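Local coordinates for MdbA protein (Corynebacterium diphtheriae, PDB 5C00) that acts as a thiol-disulfide oxidoreductase, probably forming disulfide bonds in exported proteins, and is essential for viability, pilus assembly, toxin production and virulence, at residues S23-V28 / V34-N39; V64-M69 / N118-L123; F87-R90 / N96-K99. All blocks are in the same frame, centred on the assembly; numbering follows the deposited sequence.

Contact 1: S23-V28 / V34-N39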
loop_
_atom_site.group_PDB
_atom_site.type_symbol
_atom_site.label_atom_id
_atom_site.label_comp_id
_atom_site.label_asym_id
_atom_site.label_seq_id
_atom_site.Cartn_x
_atom_site.Cartn_y
_atom_site.Cartn_z
ATOM N N SER A 23 6.854 -10.655 -9.788
ATOM C CA SER A 23 8.016 -10.382 -10.619
ATOM C C SER A 23 8.178 -8.899 -10.939
ATOM O O SER A 23 9.075 -8.542 -11.714
ATOM C CB SER A 23 7.916 -11.150 -11.903
ATOM O OG SER A 23 6.703 -10.813 -12.569
ATOM N N PHE A 24 7.332 -8.038 -10.384
ATOM C CA PHE A 24 7.415 -6.608 -10.640
ATOM C C PHE A 24 8.440 -5.969 -9.731
ATOM O O PHE A 24 8.916 -6.590 -8.778
ATOM C CB PHE A 24 6.034 -5.921 -10.556
ATOM C CG PHE A 24 5.290 -6.128 -9.263
ATOM C CD1 PHE A 24 5.698 -5.497 -8.094
ATOM C CD2 PHE A 24 4.178 -6.954 -9.200
ATOM C CE1 PHE A 24 5.004 -5.672 -6.894
ATOM C CE2 PHE A 24 3.482 -7.118 -8.002
ATOM C CZ PHE A 24 3.905 -6.493 -6.856
ATOM N N THR A 25 8.777 -4.721 -10.014
ATOM C CA THR A 25 9.640 -3.944 -9.125
ATOM C C THR A 25 8.864 -2.672 -8.719
ATOM O O THR A 25 7.619 -2.550 -8.917
ATOM C CB THR A 25 11.019 -3.646 -9.816
ATOM O OG1 THR A 25 11.917 -2.993 -8.912
ATOM C CG2 THR A 25 10.834 -2.795 -11.013
ATOM N N GLY A 26 9.562 -1.703 -8.151
ATOM C CA GLY A 26 8.870 -0.520 -7.682
ATOM C C GLY A 26 9.797 0.640 -7.427
ATOM O O GLY A 26 11.001 0.498 -7.532
ATOM N N SER A 27 9.222 1.765 -7.038
ATOM C CA SER A 27 10.014 2.924 -6.580
ATOM C C SER A 27 9.181 3.723 -5.620
ATOM O O SER A 27 7.978 3.439 -5.498
ATOM C CB SER A 27 10.501 3.763 -7.767
ATOM O OG SER A 27 9.419 4.310 -8.516
ATOM N N VAL A 28 9.767 4.667 -4.893
ATOM C CA VAL A 28 8.977 5.587 -4.059
ATOM C C VAL A 28 9.228 6.934 -4.668
ATOM O O VAL A 28 10.346 7.452 -4.587
ATOM C CB VAL A 28 9.383 5.546 -2.558
ATOM C CG1 VAL A 28 8.562 6.561 -1.779
ATOM C CG2 VAL A 28 9.208 4.158 -1.967
ATOM N N VAL A 34 5.226 3.215 -6.202
ATOM C CA VAL A 34 4.972 2.886 -7.581
ATOM C C VAL A 34 5.330 1.431 -7.894
ATOM O O VAL A 34 6.438 0.999 -7.609
ATOM C CB VAL A 34 5.751 3.852 -8.519
ATOM C CG1 VAL A 34 5.270 3.679 -9.956
ATOM C CG2 VAL A 34 5.537 5.298 -8.106
ATOM N N LEU A 35 4.371 0.654 -8.407
ATOM C CA LEU A 35 4.637 -0.733 -8.800
ATOM C C LEU A 35 4.627 -0.823 -10.304
ATOM O O LEU A 35 3.722 -0.313 -10.941
ATOM C CB LEU A 35 3.596 -1.672 -8.207
ATOM C CG LEU A 35 3.456 -1.548 -6.705
ATOM C CD1 LEU A 35 2.410 -2.552 -6.265
ATOM C CD2 LEU A 35 4.758 -1.823 -5.998
ATOM N N LYS A 36 5.646 -1.439 -10.864
ATOM C CA LYS A 36 5.857 -1.467 -12.301
ATOM C C LYS A 36 6.712 -2.635 -12.702
ATOM O O LYS A 36 7.554 -3.075 -11.947
ATOM C CB LYS A 36 6.550 -0.171 -12.715
ATOM C CG LYS A 36 7.764 0.113 -11.856
ATOM C CD LYS A 36 8.310 1.534 -12.068
ATOM C CE LYS A 36 8.778 2.130 -10.743
ATOM N NZ LYS A 36 9.688 3.326 -10.940
ATOM N N ALA A 37 6.505 -3.137 -13.908
ATOM C CA ALA A 37 7.391 -4.099 -14.481
ATOM C C ALA A 37 8.774 -3.477 -14.729
ATOM O O ALA A 37 8.879 -2.290 -14.991
ATOM C CB ALA A 37 6.822 -4.618 -15.770
ATOM N N VAL A 38 9.787 -4.328 -14.689
ATOM C CA VAL A 38 11.174 -3.955 -15.083
ATOM C C VAL A 38 11.200 -3.272 -16.454
ATOM O O VAL A 38 11.822 -2.200 -16.619
ATOM C CB VAL A 38 12.108 -5.183 -15.008
ATOM C CG1 VAL A 38 13.483 -4.900 -15.619
ATOM C CG2 VAL A 38 12.283 -5.576 -13.567
ATOM N N ASN A 39 10.483 -3.862 -17.406
ATOM C CA ASN A 39 10.400 -3.306 -18.754
ATOM C C ASN A 39 8.958 -2.943 -19.051
ATOM O O ASN A 39 8.330 -3.489 -19.943
ATOM C CB ASN A 39 10.952 -4.310 -19.774
ATOM C CG ASN A 39 12.482 -4.411 -19.729
ATOM O OD1 ASN A 39 13.202 -3.394 -19.765
ATOM N ND2 ASN A 39 12.983 -5.634 -19.676
HETATM O O HOH W 1 9.124 -6.984 -13.996
#
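T25 and S27 pair with K36 and V34 in the antiparallel beta hairpin of strands 25-29 and 32-36, which forms one margin of the thioredoxin-type sheet. T25 N lies 2.8 Å from K36 O and K36 N 3.0 Å from T25 O, closing one hydrogen-bonded pair; in the other, V34 N donates to S27 O at 2.8 Å. G26 and L35 make the non-hydrogen-bonded pair between them, their CA atoms 4.4 Å apart. T25, S27, V34 and K36 share one face. There K36 holds CG between its backbone N and carbonyl carbon (chi1 50°) and bends at chi3, which carries the chain past G26 until the ammonium NZ donates to S27 OG at 2.6 Å. The same hydroxyl is hydrogen-bonded to T29 OG1, so the lysine and a residue further along the same strand both hold it. On the face occupied by L35, F24 CE1 meets L35 CD2 at 4.0 Å, and this apolar pair continues onto I73 of helix 56-74, with W113 and W117 of helix 113-125 also packing on L35. Beyond the last backbone bond a water prolongs the ladder, donating to S23 O and accepting from V38 N, each 2.8 Å from the water oxygen.

Contact 2: V64-M69 / N118-L123; sequences VTDGPM and NYRALL
D66 sets its CG anti to the carbonyl carbon (chi1 -82°), while R120 sends CG anti to its backbone N and stays extended as far as NE, and the side chains approach from opposite directions and meet between the helices. The salt bridge uses the NH1 and NH2 side of the guanidinium. The bond that is not weak runs from R120 NH2 to D66 OD1 at 3.1 Å, with the oxygen in the guanidinium plane and accepting on its syn lone pair. NH1 makes two weak bonds, to D66 OD1 at 3.2 Å and to D66 OD2 at 3.1 Å. Although the carboxylate carbon sits at the guanidinium edge, the two planes are turned 55° apart, and the pairing is not the flat, symmetrical two-bond type. R120 NE is taken by E51 OE1 of strand 45-52 in a second salt bridge, so acidic groups from a helix and a strand together fix the rotation of the guanidinium, close to the probable C55-C58 redox motif. The backbones themselves stay apart, D66 CA lying 8.6 Å from A121 CA. Behind R120, Y119 and L123 pack on helices 96-109 and 136-145; on the other flank M69, a selenomethionine, packs on helix 202-207.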
loop_
_atom_site.group_PDB
_atom_site.type_symbol
_atom_site.label_atom_id
_atom_site.label_comp_id
_atom_site.label_asym_id
_atom_site.label_seq_id
_atom_site.Cartn_x
_atom_site.Cartn_y
_atom_site.Cartn_z
ATOM N N VAL A 64 -10.676 -8.437 -4.554
ATOM C CA VAL A 64 -11.162 -8.644 -5.906
ATOM C C VAL A 64 -10.130 -8.267 -6.966
ATOM O O VAL A 64 -10.000 -8.952 -7.950
ATOM C CB VAL A 64 -12.470 -7.863 -6.140
ATOM C CG1 VAL A 64 -12.902 -7.936 -7.598
ATOM C CG2 VAL A 64 -13.568 -8.406 -5.223
ATOM N N THR A 65 -9.420 -7.164 -6.803
ATOM C CA THR A 65 -8.633 -6.630 -7.901
ATOM C C THR A 65 -7.115 -6.779 -7.738
ATOM O O THR A 65 -6.377 -6.547 -8.711
ATOM C CB THR A 65 -8.990 -5.153 -8.192
ATOM O OG1 THR A 65 -8.615 -4.294 -7.102
ATOM C CG2 THR A 65 -10.488 -5.023 -8.439
ATOM N N ASP A 66 -6.618 -7.138 -6.547
ATOM C CA ASP A 66 -5.153 -7.288 -6.378
ATOM C C ASP A 66 -4.537 -8.309 -7.345
ATOM O O ASP A 66 -3.483 -8.087 -7.930
ATOM C CB ASP A 66 -4.769 -7.665 -4.950
ATOM C CG ASP A 66 -4.697 -6.467 -4.020
ATOM O OD1 ASP A 66 -4.786 -5.266 -4.444
ATOM O OD2 ASP A 66 -4.517 -6.738 -2.814
ATOM N N GLY A 67 -5.219 -9.428 -7.517
ATOM C CA GLY A 67 -4.744 -10.466 -8.403
ATOM C C GLY A 67 -4.614 -10.008 -9.842
ATOM O O GLY A 67 -3.525 -10.071 -10.411
ATOM N N PRO A 68 -5.708 -9.545 -10.443
ATOM C CA PRO A 68 -5.603 -9.046 -11.804
ATOM C C PRO A 68 -4.676 -7.863 -11.927
ATOM O O PRO A 68 -3.954 -7.771 -12.938
ATOM C CB PRO A 68 -7.025 -8.625 -12.170
ATOM C CG PRO A 68 -7.902 -9.177 -11.127
ATOM C CD PRO A 68 -7.092 -9.631 -9.974
HETATM N N MSE A 69 -4.647 -6.992 -10.916
HETATM C CA MSE A 69 -3.737 -5.830 -10.943
HETATM C C MSE A 69 -2.318 -6.321 -11.043
HETATM O O MSE A 69 -1.557 -5.783 -11.834
HETATM C CB MSE A 69 -3.910 -4.938 -9.706
HETATM C CG MSE A 69 -2.968 -3.723 -9.727
HETATM SE SE MSE A 69 -3.154 -2.685 -8.077
HETATM C CE MSE A 69 -2.152 -3.933 -6.993
ATOM N N ASN A 118 3.555 -8.578 -0.038
ATOM C CA ASN A 118 2.923 -9.491 0.905
ATOM C C ASN A 118 2.552 -8.839 2.226
ATOM O O ASN A 118 1.559 -9.218 2.839
ATOM C CB ASN A 118 3.823 -10.697 1.118
ATOM C CG ASN A 118 3.769 -11.645 -0.073
ATOM O OD1 ASN A 118 2.774 -12.352 -0.268
ATOM N ND2 ASN A 118 4.786 -11.586 -0.919
ATOM N N TYR A 119 3.333 -7.846 2.636
ATOM C CA TYR A 119 3.070 -7.095 3.850
ATOM C C TYR A 119 1.829 -6.256 3.698
ATOM O O TYR A 119 0.934 -6.310 4.534
ATOM C CB TYR A 119 4.256 -6.230 4.184
ATOM C CG TYR A 119 4.215 -5.588 5.526
ATOM C CD1 TYR A 119 4.194 -6.341 6.672
ATOM C CD2 TYR A 119 4.230 -4.241 5.659
ATOM C CE1 TYR A 119 4.203 -5.769 7.929
ATOM C CE2 TYR A 119 4.223 -3.654 6.928
ATOM C CZ TYR A 119 4.251 -4.411 8.052
ATOM O OH TYR A 119 4.291 -3.805 9.310
ATOM N N ARG A 120 1.694 -5.552 2.580
ATOM C CA ARG A 120 0.462 -4.796 2.275
ATOM C C ARG A 120 -0.765 -5.708 2.306
ATOM O O ARG A 120 -1.798 -5.340 2.907
ATOM C CB ARG A 120 0.577 -4.119 0.887
ATOM C CG ARG A 120 -0.747 -3.574 0.338
ATOM C CD ARG A 120 -0.544 -2.865 -0.999
ATOM N NE ARG A 120 -1.835 -2.448 -1.563
ATOM C CZ ARG A 120 -2.658 -3.250 -2.257
ATOM N NH1 ARG A 120 -2.347 -4.513 -2.459
ATOM N NH2 ARG A 120 -3.837 -2.801 -2.728
ATOM N N ALA A 121 -0.655 -6.845 1.619
ATOM C CA ALA A 121 -1.786 -7.775 1.527
ATOM C C ALA A 121 -2.210 -8.204 2.949
ATOM O O ALA A 121 -3.405 -8.275 3.243
ATOM C CB ALA A 121 -1.440 -8.988 0.685
ATOM N N LEU A 122 -1.258 -8.551 3.789
ATOM C CA LEU A 122 -1.559 -8.978 5.146
ATOM C C LEU A 122 -2.231 -7.889 5.998
ATOM O O LEU A 122 -3.267 -8.128 6.644
ATOM C CB LEU A 122 -0.282 -9.496 5.829
ATOM C CG LEU A 122 -0.434 -10.033 7.257
ATOM C CD1 LEU A 122 -1.616 -10.932 7.378
ATOM C CD2 LEU A 122 0.845 -10.789 7.648
ATOM N N LEU A 123 -1.693 -6.698 5.975
ATOM C CA LEU A 123 -2.274 -5.600 6.717
ATOM C C LEU A 123 -3.700 -5.285 6.293
ATOM O O LEU A 123 -4.521 -5.018 7.153
ATOM C CB LEU A 123 -1.405 -4.329 6.615
ATOM C CG LEU A 123 0.023 -4.461 7.162
ATOM C CD1 LEU A 123 0.659 -3.084 7.110
ATOM C CD2 LEU A 123 0.140 -5.060 8.539
#

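Contact 3: F87-R90 / N96-K99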
loop_
_atom_site.group_PDB
_atom_site.type_symbol
_atom_site.label_atom_id
_atom_site.label_comp_id
_atom_site.label_asym_id
_atom_site.label_seq_id
_atom_site.Cartn_x
_atom_site.Cartn_y
_atom_site.Cartn_z
ATOM N N PHE A 87 -6.487 9.539 6.299
ATOM C CA PHE A 87 -7.676 10.343 6.641
ATOM C C PHE A 87 -8.558 9.644 7.659
ATOM O O PHE A 87 -9.254 10.300 8.453
ATOM C CB PHE A 87 -8.453 10.723 5.351
ATOM C CG PHE A 87 -9.253 9.614 4.733
ATOM C CD1 PHE A 87 -8.662 8.656 3.945
ATOM C CD2 PHE A 87 -10.632 9.569 4.890
ATOM C CE1 PHE A 87 -9.395 7.633 3.377
ATOM C CE2 PHE A 87 -11.385 8.548 4.336
ATOM C CZ PHE A 87 -10.791 7.574 3.577
ATOM N N LEU A 88 -8.558 8.307 7.672
ATOM C CA LEU A 88 -9.341 7.583 8.663
ATOM C C LEU A 88 -8.849 7.696 10.106
ATOM O O LEU A 88 -9.562 7.314 11.046
ATOM C CB LEU A 88 -9.539 6.123 8.246
ATOM C CG LEU A 88 -10.384 5.950 6.976
ATOM C CD1 LEU A 88 -10.427 4.484 6.588
ATOM C CD2 LEU A 88 -11.801 6.464 7.162
ATOM N N ASP A 89 -7.657 8.239 10.315
ATOM C CA ASP A 89 -7.221 8.558 11.664
ATOM C C ASP A 89 -7.878 9.865 12.198
ATOM O O ASP A 89 -7.490 10.344 13.253
ATOM C CB ASP A 89 -5.684 8.626 11.719
ATOM C CG ASP A 89 -5.029 7.248 11.742
ATOM O OD1 ASP A 89 -5.749 6.199 11.883
ATOM O OD2 ASP A 89 -3.782 7.216 11.540
ATOM N N ARG A 90 -8.810 10.449 11.435
ATOM C CA ARG A 90 -9.752 11.507 11.926
ATOM C C ARG A 90 -8.937 12.705 12.341
ATOM O O ARG A 90 -8.979 13.150 13.501
ATOM C CB ARG A 90 -10.616 10.946 13.068
ATOM C CG ARG A 90 -11.869 11.737 13.465
ATOM C CD ARG A 90 -12.861 10.831 14.223
ATOM N NE ARG A 90 -13.282 9.750 13.343
ATOM C CZ ARG A 90 -13.947 8.664 13.716
ATOM N NH1 ARG A 90 -14.251 7.759 12.804
ATOM N NH2 ARG A 90 -14.314 8.468 14.986
ATOM N N ASN A 96 -3.991 4.080 13.592
ATOM C CA ASN A 96 -3.735 2.841 12.928
ATOM C C ASN A 96 -3.365 3.086 11.469
ATOM O O ASN A 96 -2.523 2.425 10.966
ATOM C CB ASN A 96 -4.985 1.978 12.967
ATOM C CG ASN A 96 -4.748 0.614 12.397
ATOM O OD1 ASN A 96 -4.129 -0.231 13.049
ATOM N ND2 ASN A 96 -5.181 0.387 11.172
ATOM N N SER A 97 -4.034 4.019 10.780
ATOM C CA SER A 97 -3.760 4.242 9.354
ATOM C C SER A 97 -2.315 4.721 9.163
ATOM O O SER A 97 -1.610 4.320 8.219
ATOM C CB SER A 97 -4.756 5.289 8.775
ATOM O OG SER A 97 -6.129 4.829 8.864
ATOM N N THR A 98 -1.862 5.566 10.068
ATOM C CA THR A 98 -0.462 6.033 10.007
ATOM C C THR A 98 0.526 4.954 10.380
ATOM O O THR A 98 1.554 4.804 9.723
ATOM C CB THR A 98 -0.225 7.289 10.854
ATOM O OG1 THR A 98 -1.110 8.317 10.411
ATOM C CG2 THR A 98 1.272 7.766 10.696
ATOM N N LYS A 99 0.263 4.231 11.458
ATOM C CA LYS A 99 1.169 3.144 11.866
ATOM C C LYS A 99 1.351 2.075 10.773
ATOM O O LYS A 99 2.485 1.683 10.424
ATOM C CB LYS A 99 0.704 2.528 13.175
ATOM C CG LYS A 99 0.977 3.390 14.379
ATOM C CD LYS A 99 0.442 2.732 15.652
ATOM C CE LYS A 99 0.943 3.485 16.887
ATOM N NZ LYS A 99 0.291 4.805 17.040
#
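D89 presents its carboxylate to the first turn of helix 96-109, meeting S97 and T98 from a short 3-10 turn that follows strand 78-85. The helix probably opens the helical insertion that DsbA-family proteins carry within the thioredoxin fold. With CG anti to the carbonyl carbon (chi1 -77°), D89 reaches across so that its two oxygens take successive backbone N-H groups. S97 N donates to OD1 of D89 at 3.0 Å and fairly straight, at 160°; T98 N donates to OD2 of D89 at 2.9 Å. Both donors approach on the syn side, somewhat out of the carboxylate plane. T98 places OG1 beside its own backbone N (chi1 -57°), where the hydroxyl donates to D89 OD2 at 3.1 Å, nearly in line with the C-O bond. OD2 is therefore gripped by both the N-H and the hydroxyl of one residue, and N86 ND2 in turn is hydrogen-bonded to T98 OG1 and helps to position it. A negative charge facing the amide end of a helix would probably be favoured by the helix dipole. S97 turns its OG elsewhere, to D52 OD1 and S54 OG, and N96 ND2 also bonds S54 OG, so the same helix turn ties down the loop before the likely CxxC motif. L88 completes the link: its backbone N bonds D52 OD2 and its side chain touches C55. L88 CB rests 3.7 Å from S97 OG.

How the contacts relate
The three contacts run from the sheet margin to the neighbourhood of the probable C55-C58 redox centre. Contact 1 is centred about 15 Å from contact 2, and their nearest atoms are about 5 Å apart; L35 packs on both helices that contact 2 bridges, 56-74 and 113-125, and F24 on the first of them. Contact 3 is nested in the chain between the segments of contact 2, with centres about 19 Å and nearest atoms about 6 Å apart. Consecutive acidic residues connect these two: E51 pairs with R120, while D52 bonds L88 and S97. Contacts 1 and 3, about 26 Å between centres, lie on opposite sides of the chain's centre.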